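Local coordinates for protein serpin B3 (Homo sapiens, PDB 4ZK3) that probably inhibits papain-like cysteine proteases as a serpin, and is the protein behind the psoriasis-associated Pso p27 complex, at residues E225-A229 and K256-K260; Q228-L232 and I244-N249. All blocks are in the same frame, centred on the assembly; numbering follows the deposited sequence.

In the fold
The two contacts lie in the serpin B-sheet region, their centres about 9 Å apart and on the same side of the centre of the chain. Both start from the turn that links strand 206-224 to strand 229-235, and they share Gln228 and Ala229. Contact 2 zips the hairpin of strands 229-235 and 241-248; helix 254-260 then follows strand 241-248 in the chain and turns back on the same turn in contact 1. Leu257 joins the two: Leu257 CD2 packs 4.0 Å from Pro248 CG, and Leu257 CD2 lies 4.2 Å from Leu246 CB. Turn, hairpin end and helix thus close into one compact corner of the inhibitor scaffold.

Contact 1 (E225-A229 and K256-K260); sequences EDVQA and KLEEK
The ammonium group of Lys256 bridges two acceptors of the turn at 225-229: NZ donates to Gln228 OE1 at 3.0 Å and to the backbone Asp226 O at 3.2 Å. Its side chain reaches them fully extended, with all four chi angles near t. Gln228, in m with chi2 p, is held in turn from its other end, NE2 donating to Glu225 OE1 at 3.1 Å, so lysine, glutamine and glutamate form a polar chain along the outer side of the turn. Within the turn, Asp226 (chi1 p) takes a very short bond from Val227 N to its OD1, 2.4 Å.

Beneath this polar layer the buried Val227 points at the helix. Its CA lies 6.0 Å from that of Leu257, and in the m rotamer it sets CG2 3.8 Å from Leu257 CD1 and CG1 3.7 Å from Lys260 CB. Leu257 (t, p) also reaches the start of the following strand, CD1 lying 4.1 Å from Ala229 CB. Lys256, Leu257 and Lys260 form one helical face, with Lys260 N bonded to Lys256 O at 3.0 Å; Glu258 instead makes a salt bridge to Arg386. Gln228 adopts left-handed angles (56/60), and with Ala229 opposite Leu224 forms a G1 beta bulge, a classic feature of tight beta-hairpin turns, here packed against helix 254-260 of the serpin fold.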
ATOM      1  N   GLU A 225     -14.042 -21.297  -9.960  1.00 63.57           N
ATOM      2  CA  GLU A 225     -15.368 -21.418 -10.536  1.00 73.18           C
ATOM      3  C   GLU A 225     -16.300 -21.290  -9.357  1.00 59.10           C
ATOM      4  O   GLU A 225     -16.290 -22.136  -8.475  1.00 68.99           O
ATOM      5  CB  GLU A 225     -15.581 -22.741 -11.304  1.00 81.37           C
ATOM      6  CG  GLU A 225     -17.028 -23.002 -11.784  1.00 89.64           C
ATOM      7  CD  GLU A 225     -17.936 -21.753 -11.955  1.00 98.12           C
ATOM      8  OE1 GLU A 225     -17.457 -20.587 -12.062  1.00 88.42           O
ATOM      9  OE2 GLU A 225     -19.179 -21.943 -11.983  1.00100.64           O
ATOM     10  N   ASP A 226     -17.090 -20.232  -9.354  1.00 51.76           N
ATOM     11  CA  ASP A 226     -17.867 -19.824  -8.194  1.00 59.79           C
ATOM     12  C   ASP A 226     -17.972 -18.295  -8.148  1.00 58.87           C
ATOM     13  O   ASP A 226     -19.075 -17.760  -7.994  1.00 60.07           O
ATOM     14  CB  ASP A 226     -17.342 -20.397  -6.846  1.00 64.06           C
ATOM     15  CG  ASP A 226     -15.902 -19.967  -6.509  1.00 71.44           C
ATOM     16  OD1 ASP A 226     -15.615 -18.764  -6.617  1.00 83.41           O
ATOM     17  OD2 ASP A 226     -15.058 -20.802  -6.090  1.00 64.60           O
ATOM     18  N   VAL A 227     -16.834 -17.600  -8.273  1.00 56.64           N
ATOM     19  CA  VAL A 227     -16.828 -16.149  -8.582  1.00 50.33           C
ATOM     20  C   VAL A 227     -16.536 -15.916 -10.055  1.00 45.98           C
ATOM     21  O   VAL A 227     -16.473 -14.760 -10.483  1.00 49.55           O
ATOM     22  CB  VAL A 227     -15.843 -15.322  -7.727  1.00 50.07           C
ATOM     23  CG1 VAL A 227     -16.433 -15.105  -6.350  1.00 54.05           C
ATOM     24  CG2 VAL A 227     -14.471 -15.964  -7.654  1.00 51.03           C
ATOM     25  N   GLN A 228     -16.382 -17.029 -10.796  1.00 38.81           N
ATOM     26  CA  GLN A 228     -16.117 -17.077 -12.219  1.00 40.19           C
ATOM     27  C   GLN A 228     -14.846 -16.258 -12.467  1.00 38.77           C
ATOM     28  O   GLN A 228     -14.869 -15.255 -13.149  1.00 37.65           O
ATOM     29  CB  GLN A 228     -17.324 -16.555 -13.046  1.00 47.46           C
ATOM     30  CG  GLN A 228     -18.619 -17.392 -12.999  1.00 47.94           C
ATOM     31  CD  GLN A 228     -19.350 -17.305 -11.647  1.00 54.86           C
ATOM     32  OE1 GLN A 228     -19.820 -16.226 -11.223  1.00 55.81           O
ATOM     33  NE2 GLN A 228     -19.444 -18.447 -10.954  1.00 59.87           N
ATOM     34  N   ALA A 229     -13.748 -16.669 -11.851  1.00 35.45           N
ATOM     35  CA  ALA A 229     -12.475 -15.960 -11.996  1.00 33.95           C
ATOM     36  C   ALA A 229     -11.354 -16.951 -11.984  1.00 35.42           C
ATOM     37  O   ALA A 229     -11.545 -18.134 -11.655  1.00 40.55           O
ATOM     38  CB  ALA A 229     -12.291 -14.975 -10.852  1.00 33.56           C
ATOM     39  N   LYS A 256     -18.615  -8.247  -9.547  1.00 44.14           N
ATOM     40  CA  LYS A 256     -18.971  -9.327  -8.626  1.00 50.34           C
ATOM     41  C   LYS A 256     -17.766  -9.756  -7.791  1.00 53.23           C
ATOM     42  O   LYS A 256     -17.879  -9.912  -6.562  1.00 50.18           O
ATOM     43  CB  LYS A 256     -19.501 -10.574  -9.347  1.00 56.42           C
ATOM     44  CG  LYS A 256     -20.098 -11.627  -8.387  1.00 58.39           C
ATOM     45  CD  LYS A 256     -20.098 -13.033  -8.975  1.00 60.49           C
ATOM     46  CE  LYS A 256     -20.717 -14.052  -8.024  1.00 59.68           C
ATOM     47  NZ  LYS A 256     -21.074 -15.354  -8.675  1.00 52.76           N
ATOM     48  N   LEU A 257     -16.629  -9.972  -8.463  1.00 46.74           N
ATOM     49  CA  LEU A 257     -15.410 -10.388  -7.782  1.00 42.27           C
ATOM     50  C   LEU A 257     -15.094  -9.408  -6.674  1.00 39.48           C
ATOM     51  O   LEU A 257     -14.754  -9.820  -5.565  1.00 40.36           O
ATOM     52  CB  LEU A 257     -14.263 -10.475  -8.770  1.00 45.48           C
ATOM     53  CG  LEU A 257     -12.906 -10.998  -8.302  1.00 44.56           C
ATOM     54  CD1 LEU A 257     -13.037 -12.417  -7.775  1.00 46.13           C
ATOM     55  CD2 LEU A 257     -11.904 -10.936  -9.460  1.00 42.93           C
ATOM     56  N   GLU A 258     -15.262  -8.116  -6.941  1.00 34.82           N
ATOM     57  CA  GLU A 258     -14.998  -7.116  -5.907  1.00 40.07           C
ATOM     58  C   GLU A 258     -15.933  -7.253  -4.693  1.00 43.82           C
ATOM     59  O   GLU A 258     -15.525  -6.967  -3.580  1.00 38.79           O
ATOM     60  CB  GLU A 258     -15.031  -5.699  -6.464  1.00 39.03           C
ATOM     61  CG  GLU A 258     -13.906  -5.395  -7.456  1.00 39.95           C
ATOM     62  CD  GLU A 258     -14.108  -4.066  -8.167  1.00 45.19           C
ATOM     63  OE1 GLU A 258     -15.208  -3.852  -8.737  1.00 57.74           O
ATOM     64  OE2 GLU A 258     -13.191  -3.238  -8.176  1.00 35.59           O
ATOM     65  N   GLU A 259     -17.173  -7.673  -4.919  1.00 46.37           N
ATOM     66  CA  GLU A 259     -18.144  -7.834  -3.835  1.00 47.84           C
ATOM     67  C   GLU A 259     -17.810  -9.037  -2.978  1.00 44.77           C
ATOM     68  O   GLU A 259     -17.925  -9.009  -1.763  1.00 48.57           O
ATOM     69  CB  GLU A 259     -19.564  -7.958  -4.412  1.00 53.29           C
ATOM     70  CG  GLU A 259     -20.114  -6.644  -4.982  1.00 58.51           C
ATOM     71  CD  GLU A 259     -21.305  -6.842  -5.938  1.00 67.15           C
ATOM     72  OE1 GLU A 259     -21.731  -8.006  -6.191  1.00 66.05           O
ATOM     73  OE2 GLU A 259     -21.813  -5.820  -6.458  1.00 72.94           O
ATOM     74  N   LYS A 260     -17.368 -10.098  -3.608  1.00 46.64           N
ATOM     75  CA  LYS A 260     -17.127 -11.345  -2.919  1.00 44.98           C
ATOM     76  C   LYS A 260     -15.728 -11.507  -2.288  1.00 44.01           C
ATOM     77  O   LYS A 260     -15.518 -12.373  -1.436  1.00 44.87           O
ATOM     78  CB  LYS A 260     -17.349 -12.482  -3.913  1.00 53.66           C
ATOM     79  CG  LYS A 260     -18.559 -12.278  -4.817  1.00 59.03           C
ATOM     80  CD  LYS A 260     -19.578 -13.392  -4.678  1.00 67.77           C
ATOM     81  CE  LYS A 260     -20.341 -13.268  -3.365  1.00 66.12           C
ATOM     82  NZ  LYS A 260     -21.330 -14.362  -3.229  1.00 68.63           N
TER

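Contact 2 (Q228-L232 and I244-N249); sequences QAKVL and IVLLPN
Val231 (t) overlaps two side chains of strand 241-248, with CG2 3.8 Å from Leu246 CD2 and CG1 3.9 Å from Ile244 CG2. The strands run antiparallel, 161° between their directions and 4.5 Å between axes at closest approach. Hydrogen-bonded pairs Lys230-Leu247 (CA-CA 5.2 Å) and Leu232-Val245 (5.3 Å) alternate with non-hydrogen-bonded pairs Ala229-Pro248 (4.1 Å) and Val231-Leu246 (4.7 Å). Each hydrogen-bonded pair is joined by two N-to-O bonds of 2.9 Å: Lys230 N to Leu247 O and Leu247 N to Lys230 O, then Leu232 N to Val245 O and Val245 N to Leu232 O. The ladder ends with Asn249 N to Gln228 O, also 2.9 Å, while a water links Asn249 ND2 to Ala229 O, 2.9 Å from each. Lys230 NZ bonds Glu362 O. This beta hairpin is flanked by strand 206-224 beside Val231 and strand 369-375 beside Leu246, and Phe363 of strand 361-364 packs on Leu232, Val245 and Leu247.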
ATOM      1  N   GLN A 228     -16.382 -17.029 -10.796  1.00 38.81           N
ATOM      2  CA  GLN A 228     -16.117 -17.077 -12.219  1.00 40.19           C
ATOM      3  C   GLN A 228     -14.846 -16.258 -12.467  1.00 38.77           C
ATOM      4  O   GLN A 228     -14.869 -15.255 -13.149  1.00 37.65           O
ATOM      5  CB  GLN A 228     -17.324 -16.555 -13.046  1.00 47.46           C
ATOM      6  CG  GLN A 228     -18.619 -17.392 -12.999  1.00 47.94           C
ATOM      7  CD  GLN A 228     -19.350 -17.305 -11.647  1.00 54.86           C
ATOM      8  OE1 GLN A 228     -19.820 -16.226 -11.223  1.00 55.81           O
ATOM      9  NE2 GLN A 228     -19.444 -18.447 -10.954  1.00 59.87           N
ATOM     10  N   ALA A 229     -13.748 -16.669 -11.851  1.00 35.45           N
ATOM     11  CA  ALA A 229     -12.475 -15.960 -11.996  1.00 33.95           C
ATOM     12  C   ALA A 229     -11.354 -16.951 -11.984  1.00 35.42           C
ATOM     13  O   ALA A 229     -11.545 -18.134 -11.655  1.00 40.55           O
ATOM     14  CB  ALA A 229     -12.291 -14.975 -10.852  1.00 33.56           C
ATOM     15  N   LYS A 230     -10.179 -16.470 -12.353  1.00 31.48           N
ATOM     16  CA  LYS A 230      -8.961 -17.221 -12.204  1.00 32.01           C
ATOM     17  C   LYS A 230      -7.935 -16.454 -11.369  1.00 28.37           C
ATOM     18  O   LYS A 230      -8.009 -15.199 -11.235  1.00 26.54           O
ATOM     19  CB  LYS A 230      -8.381 -17.540 -13.551  1.00 34.41           C
ATOM     20  CG  LYS A 230      -9.256 -18.458 -14.398  1.00 39.24           C
ATOM     21  CD  LYS A 230      -8.690 -18.500 -15.807  1.00 42.69           C
ATOM     22  CE  LYS A 230      -9.515 -19.370 -16.741  1.00 45.80           C
ATOM     23  NZ  LYS A 230      -8.961 -19.299 -18.130  1.00 46.06           N
ATOM     24  N   VAL A 231      -7.021 -17.216 -10.797  1.00 28.82           N
ATOM     25  CA  VAL A 231      -5.911 -16.692  -9.952  1.00 31.98           C
ATOM     26  C   VAL A 231      -4.568 -17.185 -10.414  1.00 28.89           C
ATOM     27  O   VAL A 231      -4.396 -18.366 -10.645  1.00 30.91           O
ATOM     28  CB  VAL A 231      -6.072 -17.091  -8.462  1.00 34.64           C
ATOM     29  CG1 VAL A 231      -5.016 -16.418  -7.616  1.00 38.11           C
ATOM     30  CG2 VAL A 231      -7.379 -16.604  -7.965  1.00 38.62           C
ATOM     31  N   LEU A 232      -3.592 -16.281 -10.515  1.00 28.27           N
ATOM     32  CA  LEU A 232      -2.251 -16.638 -10.870  1.00 26.43           C
ATOM     33  C   LEU A 232      -1.206 -16.028  -9.941  1.00 27.35           C
ATOM     34  O   LEU A 232      -1.307 -14.852  -9.579  1.00 24.63           O
ATOM     35  CB  LEU A 232      -1.955 -16.202 -12.314  1.00 29.09           C
ATOM     36  CG  LEU A 232      -0.735 -16.782 -12.995  1.00 28.66           C
ATOM     37  CD1 LEU A 232      -0.986 -18.234 -13.357  1.00 34.06           C
ATOM     38  CD2 LEU A 232      -0.465 -16.051 -14.275  1.00 30.66           C
ATOM     39  N   ILE A 244       0.375 -11.485  -7.306  1.00 20.24           N
ATOM     40  CA  ILE A 244      -0.822 -12.362  -7.484  1.00 21.77           C
ATOM     41  C   ILE A 244      -1.798 -11.582  -8.323  1.00 21.48           C
ATOM     42  O   ILE A 244      -2.004 -10.384  -8.053  1.00 19.49           O
ATOM     43  CB  ILE A 244      -1.505 -12.629  -6.144  1.00 22.81           C
ATOM     44  CG1 ILE A 244      -0.534 -13.290  -5.202  1.00 26.61           C
ATOM     45  CG2 ILE A 244      -2.807 -13.438  -6.315  1.00 24.70           C
ATOM     46  CD1 ILE A 244       0.174 -14.459  -5.764  1.00 27.32           C
ATOM     47  N   VAL A 245      -2.425 -12.231  -9.293  1.00 20.23           N
ATOM     48  CA  VAL A 245      -3.393 -11.552 -10.175  1.00 21.98           C
ATOM     49  C   VAL A 245      -4.716 -12.342 -10.166  1.00 22.56           C
ATOM     50  O   VAL A 245      -4.696 -13.570 -10.205  1.00 23.20           O
ATOM     51  CB  VAL A 245      -2.872 -11.462 -11.633  1.00 19.99           C
ATOM     52  CG1 VAL A 245      -3.907 -10.858 -12.568  1.00 20.47           C
ATOM     53  CG2 VAL A 245      -1.593 -10.668 -11.733  1.00 19.94           C
ATOM     54  N   LEU A 246      -5.819 -11.618 -10.080  1.00 23.38           N
ATOM     55  CA  LEU A 246      -7.166 -12.174 -10.126  1.00 24.88           C
ATOM     56  C   LEU A 246      -7.901 -11.595 -11.307  1.00 25.93           C
ATOM     57  O   LEU A 246      -8.156 -10.368 -11.369  1.00 23.59           O
ATOM     58  CB  LEU A 246      -7.891 -11.885  -8.824  1.00 27.96           C
ATOM     59  CG  LEU A 246      -7.295 -12.568  -7.589  1.00 31.38           C
ATOM     60  CD1 LEU A 246      -6.452 -11.587  -6.818  1.00 35.12           C
ATOM     61  CD2 LEU A 246      -8.360 -13.170  -6.670  1.00 36.21           C
ATOM     62  N   LEU A 247      -8.228 -12.496 -12.256  1.00 26.86           N
ATOM     63  CA  LEU A 247      -8.808 -12.183 -13.549  1.00 25.87           C
ATOM     64  C   LEU A 247     -10.242 -12.715 -13.683  1.00 28.22           C
ATOM     65  O   LEU A 247     -10.420 -13.919 -13.660  1.00 31.51           O
ATOM     66  CB  LEU A 247      -7.927 -12.822 -14.634  1.00 26.00           C
ATOM     67  CG  LEU A 247      -8.362 -12.498 -16.061  1.00 24.74           C
ATOM     68  CD1 LEU A 247      -8.250 -10.994 -16.337  1.00 29.65           C
ATOM     69  CD2 LEU A 247      -7.548 -13.310 -17.031  1.00 25.87           C
ATOM     70  N   PRO A 248     -11.260 -11.831 -13.755  1.00 28.51           N
ATOM     71  CA  PRO A 248     -12.624 -12.372 -13.972  1.00 30.74           C
ATOM     72  C   PRO A 248     -12.647 -13.133 -15.305  1.00 31.65           C
ATOM     73  O   PRO A 248     -11.950 -12.710 -16.261  1.00 31.54           O
ATOM     74  CB  PRO A 248     -13.501 -11.114 -14.050  1.00 30.16           C
ATOM     75  CG  PRO A 248     -12.699 -10.073 -13.269  1.00 29.43           C
ATOM     76  CD  PRO A 248     -11.269 -10.382 -13.536  1.00 28.26           C
ATOM     77  N   ASN A 249     -13.410 -14.225 -15.372  1.00 33.69           N
ATOM     78  CA  ASN A 249     -13.531 -15.029 -16.638  1.00 37.31           C
ATOM     79  C   ASN A 249     -14.220 -14.218 -17.712  1.00 33.49           C
ATOM     80  O   ASN A 249     -13.866 -14.318 -18.862  1.00 36.84           O
ATOM     81  CB  ASN A 249     -14.349 -16.294 -16.456  1.00 37.73           C
ATOM     82  CG  ASN A 249     -13.752 -17.232 -15.467  1.00 39.47           C
ATOM     83  OD1 ASN A 249     -12.540 -17.228 -15.269  1.00 40.17           O
ATOM     84  ND2 ASN A 249     -14.600 -18.070 -14.837  1.00 38.59           N
TER
HETATM   85  O   HOH W   1     -13.009 -19.991 -13.302  1.00 40.83           O